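Local atomic coordinates of putative phosphoenolpyruvate-dependent sugar phosphotransferase system (PTS) permease (PDB entry 3MTQ), a protein that probably serves as a mannose-type IIA component of the sugar phosphotransferase system, relaying phosphate during sugar uptake. Residues K21-F26 with D49-C54. Sequence-based numbering, arbitrary orientation. Where two conformers were deposited one is given.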
loop_
_atom_site.group_PDB
_atom_site.type_symbol
_atom_site.label_atom_id
_atom_site.label_comp_id
_atom_site.label_asym_id
_atom_site.label_seq_id
_atom_site.Cartn_x
_atom_site.Cartn_y
_atom_site.Cartn_z
ATOM N N LYS A 21 1.561 13.478 22.020
ATOM C CA LYS A 21 1.604 13.732 20.588
ATOM C C LYS A 21 1.968 12.451 19.876
ATOM O O LYS A 21 2.821 11.684 20.311
ATOM C CB LYS A 21 2.536 14.868 20.167
ATOM C CG LYS A 21 2.391 15.175 18.689
ATOM C CD LYS A 21 2.366 16.662 18.358
ATOM C CE LYS A 21 1.893 16.889 16.941
ATOM N NZ LYS A 21 0.399 16.899 16.776
ATOM N N ARG A 22 1.247 12.208 18.799
ATOM C CA ARG A 22 1.460 11.052 17.956
ATOM C C ARG A 22 1.980 11.565 16.619
ATOM O O ARG A 22 1.336 12.454 16.023
ATOM C CB ARG A 22 0.137 10.324 17.811
ATOM C CG ARG A 22 0.159 8.996 17.084
ATOM C CD ARG A 22 -1.164 8.312 17.298
ATOM N NE ARG A 22 -1.235 7.552 18.547
ATOM C CZ ARG A 22 -2.357 7.309 19.230
ATOM N NH1 ARG A 22 -3.524 7.816 18.835
ATOM N NH2 ARG A 22 -2.310 6.593 20.343
ATOM N N HIS A 23 3.144 11.021 16.201
ATOM C CA HIS A 23 3.754 11.294 14.923
ATOM C C HIS A 23 3.785 10.007 14.097
ATOM O O HIS A 23 3.910 8.911 14.651
ATOM C CB HIS A 23 5.196 11.788 15.069
ATOM C CG HIS A 23 5.386 12.908 16.050
ATOM N ND1 HIS A 23 5.306 14.237 15.686
ATOM C CD2 HIS A 23 5.758 12.895 17.354
ATOM C CE1 HIS A 23 5.566 14.991 16.739
ATOM N NE2 HIS A 23 5.851 14.200 17.760
ATOM N N TYR A 24 3.627 10.147 12.783
ATOM C CA TYR A 24 3.673 8.999 11.873
ATOM C C TYR A 24 4.805 9.165 10.861
ATOM O O TYR A 24 5.068 10.294 10.372
ATOM C CB TYR A 24 2.339 8.832 11.129
ATOM C CG TYR A 24 1.086 8.842 11.993
ATOM C CD1 TYR A 24 0.418 7.659 12.313
ATOM C CD2 TYR A 24 0.554 10.035 12.462
ATOM C CE1 TYR A 24 -0.725 7.673 13.081
ATOM C CE2 TYR A 24 -0.585 10.059 13.243
ATOM C CZ TYR A 24 -1.222 8.871 13.550
ATOM O OH TYR A 24 -2.364 8.940 14.315
ATOM N N ILE A 25 5.478 8.056 10.554
ATOM C CA ILE A 25 6.485 8.006 9.504
ATOM C C ILE A 25 6.026 6.914 8.514
ATOM O O ILE A 25 5.686 5.760 8.921
ATOM C CB ILE A 25 7.886 7.654 9.992
ATOM C CG1 ILE A 25 8.472 8.746 10.870
ATOM C CG2 ILE A 25 8.796 7.342 8.770
ATOM C CD1 ILE A 25 9.699 8.279 11.665
ATOM N N PHE A 26 5.916 7.298 7.260
ATOM C CA PHE A 26 5.771 6.340 6.174
ATOM C C PHE A 26 7.138 6.184 5.589
ATOM O O PHE A 26 7.788 7.194 5.164
ATOM C CB PHE A 26 4.822 6.763 5.045
ATOM C CG PHE A 26 3.385 7.020 5.450
ATOM C CD1 PHE A 26 2.871 6.662 6.702
ATOM C CD2 PHE A 26 2.527 7.589 4.513
ATOM C CE1 PHE A 26 1.543 6.939 7.017
ATOM C CE2 PHE A 26 1.201 7.838 4.824
ATOM C CZ PHE A 26 0.714 7.521 6.068
ATOM N N ASP A 49 1.319 15.805 10.592
ATOM C CA ASP A 49 2.099 14.902 11.421
ATOM C C ASP A 49 2.495 13.566 10.798
ATOM O O ASP A 49 2.967 12.654 11.514
ATOM C CB ASP A 49 1.367 14.684 12.740
ATOM C CG ASP A 49 1.195 15.986 13.500
ATOM O OD1 ASP A 49 2.228 16.680 13.663
ATOM O OD2 ASP A 49 0.043 16.338 13.847
ATOM N N ILE A 50 2.348 13.453 9.477
ATOM C CA ILE A 50 2.885 12.310 8.739
ATOM C C ILE A 50 4.133 12.772 8.031
ATOM O O ILE A 50 4.094 13.748 7.281
ATOM C CB ILE A 50 1.892 11.742 7.734
ATOM C CG1 ILE A 50 0.607 11.236 8.457
ATOM C CG2 ILE A 50 2.569 10.627 6.916
ATOM C CD1 ILE A 50 -0.510 10.740 7.513
ATOM N N HIS A 51 5.234 12.087 8.277
ATOM C CA HIS A 51 6.509 12.381 7.655
ATOM C C HIS A 51 6.828 11.236 6.767
ATOM O O HIS A 51 6.432 10.096 7.022
ATOM C CB HIS A 51 7.574 12.603 8.723
ATOM C CG HIS A 51 7.153 13.620 9.728
ATOM N ND1 HIS A 51 7.462 14.960 9.604
ATOM C CD2 HIS A 51 6.341 13.518 10.805
ATOM C CE1 HIS A 51 6.889 15.631 10.587
ATOM N NE2 HIS A 51 6.198 14.779 11.325
ATOM N N THR A 52 7.522 11.500 5.680
ATOM C CA THR A 52 7.838 10.401 4.772
ATOM C C THR A 52 9.342 10.199 4.655
ATOM O O THR A 52 10.138 11.169 4.599
ATOM C CB THR A 52 7.261 10.592 3.397
ATOM O OG1 THR A 52 7.840 11.786 2.805
ATOM C CG2 THR A 52 5.726 10.608 3.403
ATOM N N LEU A 53 9.740 8.942 4.607
ATOM C CA LEU A 53 11.105 8.601 4.271
ATOM C C LEU A 53 11.081 7.794 2.979
ATOM O O LEU A 53 10.535 6.701 2.937
ATOM C CB LEU A 53 11.809 7.842 5.386
ATOM C CG LEU A 53 13.320 7.631 5.179
ATOM C CD1 LEU A 53 14.129 7.658 6.500
ATOM C CD2 LEU A 53 13.663 6.387 4.319
ATOM N N CYS A 54 11.679 8.345 1.920
ATOM C CA CYS A 54 11.724 7.636 0.648
ATOM C C CYS A 54 13.164 7.258 0.292
ATOM O O CYS A 54 13.962 8.101 -0.132
ATOM C CB CYS A 54 11.104 8.461 -0.471
ATOM S SG CYS A 54 9.388 8.879 -0.381
HETATM O O HOH W 1 -0.988 13.648 15.746
HETATM O O HOH W 2 4.848 15.737 13.529
#
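Ile50 packs against Tyr24 and Phe26 on one side of a parallel strand pair. From its CB the two branches part: a chi1 of -61° sends CG1 toward Tyr24, 4.0 Å from Tyr24 CB, and turns CG2 to Phe26. There CG2 sits over the centre of the Phe26 ring, 3.6 Å from its centroid and 6° off the normal, a CH-pi contact. CD1, at the end of the CG1 branch, comes 3.7 Å from Phe26 CZ, and so the isoleucine bridges two aromatic residues.

Beneath these side chains, the backbones alternate as parallel strands do: Tyr24 gives its N-H to Asp49 O and accepts from His51 N, then Phe26 gives its N-H to His51 O and accepts from Leu53 N. Asp49 O also lies at the edge of the Tyr24 ring, in its plane.

At the N-terminal end, one of the two Lys21 conformers runs across Asp49; its NZ approaches Asp49 OD2 from well out of the carboxylate plane in a 3.0 Å salt bridge, while its CG lies toward the rim of one face of the His23 ring. A water donates to Asp49 OD1 (2.8 Å) and hydrogen-bonds His23 ND1 and His51 NE2, in the plane of both imidazoles. Asp78 hydrogen-bonds His23 NE2, and Phe74 meets both histidine rings.

Helix 32-44 connects the two strands in a beta-alpha-beta unit and packs on the Ile50 face, Leu37 on Ile50 and Ala33 on Phe26. On the His51 side, helix 63-72 packs on Ile25 and Leu53, while strand 22-29 continues the sheet to strand 79-84, leaving 50-55 outermost within the chain.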